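PDB 5JXF: Asp/Glu-specific dipeptidyl-peptidase from Flavobacterium psychrophilum, which removes dipeptides from the N-terminus of oligopeptides as a serine peptidase of family S46, strictly requiring aspartate or glutamate at the P1 position. Local coordinates for residues S44-M49 against D64-V69; H265-S270 against P665-Q670; G39-I42 against G48-E51. One frame throughout, in Å; residues are numbered along the deposited sequence.

Interaction 1 (S44-M49 against D64-V69); sequences SLLSGM and DDIYSV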
loop_
_atom_site.group_PDB
_atom_site.type_symbol
_atom_site.label_atom_id
_atom_site.label_comp_id
_atom_site.label_asym_id
_atom_site.label_seq_id
_atom_site.Cartn_x
_atom_site.Cartn_y
_atom_site.Cartn_z
ATOM N N SER A 44 -31.270 10.992 23.999
ATOM C CA SER A 44 -32.625 11.264 24.474
ATOM C C SER A 44 -33.482 11.914 23.383
ATOM O O SER A 44 -34.663 12.183 23.590
ATOM C CB SER A 44 -32.582 12.160 25.723
ATOM O OG SER A 44 -31.859 13.354 25.460
ATOM N N LEU A 45 -32.901 12.160 22.213
ATOM C CA LEU A 45 -33.647 12.845 21.160
ATOM C C LEU A 45 -33.839 12.003 19.918
ATOM O O LEU A 45 -33.987 12.538 18.831
ATOM C CB LEU A 45 -32.949 14.143 20.766
ATOM C CG LEU A 45 -32.870 15.197 21.868
ATOM C CD1 LEU A 45 -32.371 16.498 21.256
ATOM C CD2 LEU A 45 -34.234 15.384 22.552
ATOM N N LEU A 46 -33.847 10.690 20.078
ATOM C CA LEU A 46 -33.815 9.815 18.918
ATOM C C LEU A 46 -35.183 9.681 18.258
ATOM O O LEU A 46 -35.278 9.344 17.083
ATOM C CB LEU A 46 -33.282 8.444 19.321
ATOM C CG LEU A 46 -31.836 8.477 19.809
ATOM C CD1 LEU A 46 -31.423 7.133 20.339
ATOM C CD2 LEU A 46 -30.897 8.903 18.680
ATOM N N SER A 47 -36.242 9.938 19.016
ATOM C CA SER A 47 -37.593 9.783 18.489
ATOM C C SER A 47 -37.816 10.757 17.331
ATOM O O SER A 47 -37.283 11.871 17.333
ATOM C CB SER A 47 -38.626 10.011 19.590
ATOM O OG SER A 47 -38.412 11.272 20.192
ATOM N N GLY A 48 -38.599 10.335 16.343
ATOM C CA GLY A 48 -38.792 11.126 15.144
ATOM C C GLY A 48 -37.813 10.718 14.049
ATOM O O GLY A 48 -37.732 9.547 13.674
ATOM N N MET A 49 -37.055 11.690 13.554
ATOM C CA MET A 49 -36.202 11.507 12.389
ATOM C C MET A 49 -35.234 10.336 12.548
ATOM O O MET A 49 -35.204 9.423 11.721
ATOM C CB MET A 49 -35.425 12.795 12.107
ATOM C CG MET A 49 -34.303 12.617 11.093
ATOM S SD MET A 49 -33.095 13.949 11.153
ATOM C CE MET A 49 -32.822 14.097 12.922
ATOM N N ASP A 64 -36.863 4.082 23.261
ATOM C CA ASP A 64 -36.971 3.887 24.708
ATOM C C ASP A 64 -36.082 2.760 25.234
ATOM O O ASP A 64 -35.767 2.737 26.424
ATOM C CB ASP A 64 -38.423 3.620 25.117
ATOM C CG ASP A 64 -39.149 4.885 25.556
ATOM O OD1 ASP A 64 -38.843 5.407 26.655
ATOM O OD2 ASP A 64 -40.023 5.358 24.797
ATOM N N ASP A 65 -35.690 1.830 24.360
ATOM C CA ASP A 65 -34.721 0.796 24.714
ATOM C C ASP A 65 -33.307 1.357 24.827
ATOM O O ASP A 65 -32.456 0.798 25.519
ATOM C CB ASP A 65 -34.708 -0.340 23.676
ATOM C CG ASP A 65 -36.002 -1.133 23.644
ATOM O OD1 ASP A 65 -36.316 -1.794 24.651
ATOM O OD2 ASP A 65 -36.681 -1.140 22.593
ATOM N N ILE A 66 -33.047 2.440 24.109
ATOM C CA ILE A 66 -31.712 3.031 24.051
ATOM C C ILE A 66 -31.519 4.016 25.186
ATOM O O ILE A 66 -30.471 4.025 25.834
ATOM C CB ILE A 66 -31.464 3.761 22.704
ATOM C CG1 ILE A 66 -31.646 2.789 21.524
ATOM C CG2 ILE A 66 -30.087 4.425 22.702
ATOM C CD1 ILE A 66 -31.615 3.440 20.154
ATOM N N TYR A 67 -32.536 4.847 25.416
ATOM C CA TYR A 67 -32.511 5.821 26.507
ATOM C C TYR A 67 -33.878 5.930 27.207
ATOM O O TYR A 67 -34.908 6.092 26.560
ATOM C CB TYR A 67 -32.091 7.209 25.997
ATOM C CG TYR A 67 -32.081 8.280 27.080
ATOM C CD1 TYR A 67 -30.937 8.535 27.816
ATOM C CD2 TYR A 67 -33.223 9.020 27.367
ATOM C CE1 TYR A 67 -30.918 9.503 28.804
ATOM C CE2 TYR A 67 -33.225 9.990 28.366
ATOM C CZ TYR A 67 -32.067 10.229 29.078
ATOM O OH TYR A 67 -32.049 11.190 30.061
ATOM N N SER A 68 -33.864 5.867 28.533
ATOM C CA SER A 68 -35.083 6.009 29.332
ATOM C C SER A 68 -34.751 6.442 30.754
ATOM O O SER A 68 -33.684 6.109 31.262
ATOM C CB SER A 68 -35.855 4.689 29.358
ATOM O OG SER A 68 -37.007 4.798 30.187
ATOM N N VAL A 69 -35.655 7.182 31.394
ATOM C CA VAL A 69 -35.501 7.500 32.813
ATOM C C VAL A 69 -36.513 6.721 33.641
ATOM O O VAL A 69 -36.497 6.767 34.871
ATOM C CB VAL A 69 -35.660 9.005 33.095
ATOM C CG1 VAL A 69 -34.625 9.801 32.290
ATOM C CG2 VAL A 69 -37.082 9.464 32.786
#
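Ser-44 lays its CB over one face of the Tyr-67 ring, and this pairing of a small side chain with a flat one accounts for more than half of the 175 Å² buried between 44-49 and 64-69. The carbon sits 3.8 Å from the ring centroid, displaced toward the CD2-CE2 side of the rim, where Ser-44 CB to Tyr-67 CE2 is 3.5 Å. Its direction, 24° off the ring normal, makes this a CH-pi contact. The hydroxyl of Ser-44 is turned between its backbone N and carbonyl carbon (chi1 55°), which leaves CB, rather than OG, as the atom presented to the ring. Being bonded to an oxygen, that CB probably carries slightly polarised hydrogens, a modest gain for a contact with pi electrons.

Tyr-67 is held at its far end as well: its OH is hydrogen-bonded to the backbone N of Ile-144, in strand 138-146, and Ser-44 touches the side chain of the same isoleucine. The short helix 63-66 and the loop after it are thereby tied to the sheet that carries strand 138-146, in an enzyme whose catalytic domain has the chymotrypsin-like double beta-barrel of S46 peptidases. Ile-66 faces the other sheet, resting on Met-281 and Met-283 of strand 279-284.

The second part of the contact is wholly aliphatic, and its two residues are buried where Ser-44 and Tyr-67 are partly exposed. Leu-46 inserts CD1 between the two branches of Ile-66, 3.7 Å from Ile-66 CD1 and 3.8 Å from Ile-66 CG2, and the two side chains cross at about a right angle. A single methyl thus meets both arms of the isoleucine, while Leu-46 also leans on Trp-41, earlier in the same loop.

Interaction 2 (H265-S270 against P665-Q670); sequences HFLPVS and PAVDAQ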
loop_
_atom_site.group_PDB
_atom_site.type_symbol
_atom_site.label_atom_id
_atom_site.label_comp_id
_atom_site.label_asym_id
_atom_site.label_seq_id
_atom_site.Cartn_x
_atom_site.Cartn_y
_atom_site.Cartn_z
ATOM N N HIS A 265 -27.965 -2.637 33.481
ATOM C CA HIS A 265 -28.104 -3.316 32.201
ATOM C C HIS A 265 -26.717 -3.711 31.704
ATOM O O HIS A 265 -25.733 -3.011 31.950
ATOM C CB HIS A 265 -28.800 -2.421 31.160
ATOM C CG HIS A 265 -29.051 -3.097 29.843
ATOM N ND1 HIS A 265 -30.029 -4.051 29.670
ATOM C CD2 HIS A 265 -28.456 -2.948 28.634
ATOM C CE1 HIS A 265 -30.019 -4.471 28.415
ATOM N NE2 HIS A 265 -29.080 -3.813 27.765
ATOM N N PHE A 266 -26.628 -4.835 31.016
ATOM C CA PHE A 266 -25.363 -5.224 30.439
ATOM C C PHE A 266 -25.666 -5.802 29.077
ATOM O O PHE A 266 -26.783 -6.237 28.840
ATOM C CB PHE A 266 -24.613 -6.219 31.330
ATOM C CG PHE A 266 -25.243 -7.575 31.407
ATOM C CD1 PHE A 266 -26.286 -7.828 32.293
ATOM C CD2 PHE A 266 -24.777 -8.611 30.603
ATOM C CE1 PHE A 266 -26.852 -9.082 32.368
ATOM C CE2 PHE A 266 -25.337 -9.865 30.675
ATOM C CZ PHE A 266 -26.376 -10.109 31.553
ATOM N N LEU A 267 -24.685 -5.762 28.177
ATOM C CA LEU A 267 -24.920 -6.141 26.797
ATOM C C LEU A 267 -24.669 -7.613 26.637
ATOM O O LEU A 267 -23.588 -8.104 26.986
ATOM C CB LEU A 267 -24.018 -5.339 25.839
ATOM C CG LEU A 267 -24.092 -3.818 25.965
ATOM C CD1 LEU A 267 -23.014 -3.152 25.119
ATOM C CD2 LEU A 267 -25.447 -3.334 25.547
ATOM N N PRO A 268 -25.673 -8.342 26.138
ATOM C CA PRO A 268 -25.365 -9.715 25.733
ATOM C C PRO A 268 -24.428 -9.634 24.513
ATOM O O PRO A 268 -24.474 -8.624 23.804
ATOM C CB PRO A 268 -26.727 -10.298 25.357
ATOM C CG PRO A 268 -27.753 -9.307 25.843
ATOM C CD PRO A 268 -27.060 -7.976 25.831
ATOM N N VAL A 269 -23.598 -10.656 24.315
ATOM C CA VAL A 269 -22.628 -10.702 23.239
ATOM C C VAL A 269 -23.050 -11.732 22.202
ATOM O O VAL A 269 -23.217 -12.905 22.522
ATOM C CB VAL A 269 -21.215 -11.063 23.755
ATOM C CG1 VAL A 269 -20.252 -11.147 22.595
ATOM C CG2 VAL A 269 -20.741 -10.042 24.785
ATOM N N SER A 270 -23.226 -11.285 20.966
ATOM C CA SER A 270 -23.627 -12.167 19.872
ATOM C C SER A 270 -22.510 -13.105 19.379
ATOM O O SER A 270 -21.347 -12.718 19.355
ATOM C CB SER A 270 -24.125 -11.332 18.697
ATOM O OG SER A 270 -24.353 -12.159 17.572
ATOM N N PRO A 665 -19.268 0.380 22.055
ATOM C CA PRO A 665 -19.896 -0.862 21.618
ATOM C C PRO A 665 -20.559 -0.685 20.271
ATOM O O PRO A 665 -21.193 0.330 20.048
ATOM C CB PRO A 665 -20.947 -1.130 22.706
ATOM C CG PRO A 665 -21.325 0.254 23.207
ATOM C CD PRO A 665 -20.029 1.041 23.144
ATOM N N ALA A 666 -20.426 -1.659 19.380
ATOM C CA ALA A 666 -21.320 -1.695 18.242
ATOM C C ALA A 666 -22.357 -2.777 18.508
ATOM O O ALA A 666 -22.013 -3.929 18.795
ATOM C CB ALA A 666 -20.549 -1.954 16.912
ATOM N N VAL A 667 -23.627 -2.390 18.442
ATOM C CA VAL A 667 -24.706 -3.324 18.670
ATOM C C VAL A 667 -25.544 -3.521 17.427
ATOM O O VAL A 667 -25.662 -2.634 16.583
ATOM C CB VAL A 667 -25.637 -2.861 19.833
ATOM C CG1 VAL A 667 -24.828 -2.764 21.112
ATOM C CG2 VAL A 667 -26.318 -1.541 19.487
ATOM N N ASP A 668 -26.141 -4.701 17.338
ATOM C CA ASP A 668 -26.954 -5.086 16.187
ATOM C C ASP A 668 -28.387 -4.569 16.350
ATOM O O ASP A 668 -28.683 -3.759 17.261
ATOM C CB ASP A 668 -26.935 -6.622 16.021
ATOM C CG ASP A 668 -27.615 -7.375 17.218
ATOM O OD1 ASP A 668 -28.272 -6.734 18.057
ATOM O OD2 ASP A 668 -27.488 -8.613 17.328
ATOM N N ALA A 669 -29.280 -5.078 15.505
ATOM C CA ALA A 669 -30.673 -4.640 15.484
ATOM C C ALA A 669 -31.418 -4.905 16.793
ATOM O O ALA A 669 -32.345 -4.159 17.133
ATOM C CB ALA A 669 -31.414 -5.306 14.329
ATOM N N GLN A 670 -31.035 -5.960 17.510
ATOM C CA GLN A 670 -31.708 -6.313 18.764
ATOM C C GLN A 670 -30.987 -5.774 19.992
ATOM O O GLN A 670 -31.416 -6.019 21.115
ATOM C CB GLN A 670 -31.852 -7.833 18.905
ATOM C CG GLN A 670 -32.766 -8.490 17.882
ATOM C CD GLN A 670 -32.037 -8.852 16.590
ATOM O OE1 GLN A 670 -30.825 -8.628 16.456
ATOM N NE2 GLN A 670 -32.772 -9.423 15.635
#
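Asp-668 OD1 is gripped by two backbone N-H groups at the turn that borders the packing of 265-270 on 665-670. Gln-670 N approaches it to 2.9 Å, but with an angle of only 128° at the hydrogen the bond is weak; Asn-672 N supplies the other. The link from side-chain oxygen to the N-H two residues on fits an Asx turn, though a weakly bonded one, in the bend between strands 665-667 and 673-680. Two N-H donors on one oxygen are consistent with a carboxylate that keeps its charge despite being buried.

Across the contact the chemistry is apolar. Leu-267 reaches out with CD1, which lies 3.8 Å from Pro-665 CB and, more loosely, 4.4 Å from Val-667 CG1. The leucine crosses the proline at about a right angle, so a methyl meets a ring carbon instead of lying along the ring. Its CG stands beside the backbone N and anti to the carbonyl carbon (chi1 -54°), directing the branched end toward the strand.

Backbone bonds run on from the leucine to both barrels: Leu-267 with Val-89 of one, Pro-268 and Ser-270 with Leu-673 of the other. Pro-665 also rests on Thr-86 and Glu-88, and its side chain is about 10 Å from that of Ser-662, the probable nucleophile. Methyl packing is largely non-directional and sets no precise angle, so direction here comes from the neighbouring backbone bonds that lead from 265-270 to the two barrels.

Interaction 3 (G39-I42 against G48-E51); sequences GMWI and GMNE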
loop_
_atom_site.group_PDB
_atom_site.type_symbol
_atom_site.label_atom_id
_atom_site.label_comp_id
_atom_site.label_asym_id
_atom_site.label_seq_id
_atom_site.Cartn_x
_atom_site.Cartn_y
_atom_site.Cartn_z
ATOM N N GLY A 39 -23.449 11.812 11.435
ATOM C CA GLY A 39 -24.155 12.342 12.593
ATOM C C GLY A 39 -23.885 11.673 13.930
ATOM O O GLY A 39 -23.639 10.471 13.987
ATOM N N MET A 40 -23.928 12.462 15.009
ATOM C CA MET A 40 -23.726 11.954 16.359
ATOM C C MET A 40 -24.821 12.531 17.258
ATOM O O MET A 40 -24.775 13.701 17.632
ATOM C CB MET A 40 -22.337 12.320 16.897
ATOM C CG MET A 40 -21.173 12.009 15.954
ATOM S SD MET A 40 -19.605 12.792 16.410
ATOM C CE MET A 40 -18.443 11.833 15.405
ATOM N N TRP A 41 -25.787 11.694 17.615
ATOM C CA TRP A 41 -27.057 12.168 18.163
ATOM C C TRP A 41 -27.168 12.029 19.678
ATOM O O TRP A 41 -26.715 11.055 20.266
ATOM C CB TRP A 41 -28.211 11.422 17.478
ATOM C CG TRP A 41 -28.064 11.482 15.987
ATOM C CD1 TRP A 41 -27.521 10.523 15.174
ATOM C CD2 TRP A 41 -28.415 12.575 15.137
ATOM N NE1 TRP A 41 -27.532 10.948 13.869
ATOM C CE2 TRP A 41 -28.074 12.206 13.818
ATOM C CE3 TRP A 41 -28.993 13.832 15.360
ATOM C CZ2 TRP A 41 -28.291 13.050 12.728
ATOM C CZ3 TRP A 41 -29.213 14.662 14.282
ATOM C CH2 TRP A 41 -28.864 14.272 12.981
ATOM N N ILE A 42 -27.774 13.030 20.298
ATOM C CA ILE A 42 -28.073 12.983 21.717
ATOM C C ILE A 42 -29.115 11.913 21.946
ATOM O O ILE A 42 -30.198 11.979 21.375
ATOM C CB ILE A 42 -28.572 14.347 22.223
ATOM C CG1 ILE A 42 -27.533 15.411 21.893
ATOM C CG2 ILE A 42 -28.832 14.285 23.718
ATOM C CD1 ILE A 42 -27.965 16.806 22.213
ATOM N N GLY A 48 -38.599 10.335 16.343
ATOM C CA GLY A 48 -38.792 11.126 15.144
ATOM C C GLY A 48 -37.813 10.718 14.049
ATOM O O GLY A 48 -37.732 9.547 13.674
ATOM N N MET A 49 -37.055 11.690 13.554
ATOM C CA MET A 49 -36.202 11.507 12.389
ATOM C C MET A 49 -35.234 10.336 12.548
ATOM O O MET A 49 -35.204 9.423 11.721
ATOM C CB MET A 49 -35.425 12.795 12.107
ATOM C CG MET A 49 -34.303 12.617 11.093
ATOM S SD MET A 49 -33.095 13.949 11.153
ATOM C CE MET A 49 -32.822 14.097 12.922
ATOM N N ASN A 50 -34.461 10.361 13.627
ATOM C CA ASN A 50 -33.465 9.332 13.902
ATOM C C ASN A 50 -34.011 7.907 13.934
ATOM O O ASN A 50 -33.493 7.007 13.251
ATOM C CB ASN A 50 -32.775 9.645 15.223
ATOM C CG ASN A 50 -31.895 10.858 15.126
ATOM O OD1 ASN A 50 -31.938 11.737 15.975
ATOM N ND2 ASN A 50 -31.090 10.913 14.079
ATOM N N GLU A 51 -35.060 7.711 14.721
ATOM C CA GLU A 51 -35.662 6.386 14.885
ATOM C C GLU A 51 -36.205 5.820 13.568
ATOM O O GLU A 51 -36.007 4.643 13.271
ATOM C CB GLU A 51 -36.780 6.439 15.935
ATOM C CG GLU A 51 -37.288 5.076 16.362
ATOM C CD GLU A 51 -38.176 5.145 17.595
ATOM O OE1 GLU A 51 -38.433 6.270 18.085
ATOM O OE2 GLU A 51 -38.603 4.072 18.071
#
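Trp-41 offers one face of its indole to the amide of Asn-50, whose ND2 lies 3.2 Å above the plane and over the middle of the ring system. It comes closest to the fusion bond, with Asn-50 ND2 3.3 Å from both Trp-41 CD2 and Trp-41 CE2. The amide is not stacked flat: its plane is tilted 58° from that of the ring, bringing the nitrogen nearer than OD1. Asn-50 ND2 is also hydrogen-bonded to the hydroxyl of Tyr-589, which would help set the turn of the amide over the indole.

Met-49 crosses the indole at about a right angle. A bend at its last torsion (chi3 46°) brings the methyl back, with Met-49 CE 3.9 Å from Trp-41 CZ3, while SD stands 5.3 Å from the centroid of the six-membered ring, obliquely placed.

Trp-41 itself is held by backbone pairing with Val-587 of strand 586-591, and Gly-48 occupies the N-cap of helix 49-57. A Met-aromatic contact joined to amide-over-ring packing therefore seats the first helical turn against the loop residue paired with strand 586-591 of the second barrel.

Overall arrangement
Interactions 1 and 3 are neighbours, their centres about 9 Å apart, and share Gly-48 and Met-49. Leu-46 joins them: its O lies 2.9 Å from Glu-51 N, a probable hydrogen bond, and its CD2 packs 3.9 Å from Trp-41 CB. Interaction 2 stands apart, with centres about 17 and 19 Å from those of interactions 1 and 3, and touches neither. It is fully buried and purely aliphatic, joining segments almost 400 residues apart. The other two are local in sequence and use aromatic faces: interaction 1 is half buried, its Ser-44 and Tyr-67 partly exposed; interaction 3 is buried except for Met-49. All three nevertheless reach the sheet containing strands 586-591, 279-284 and 665-667.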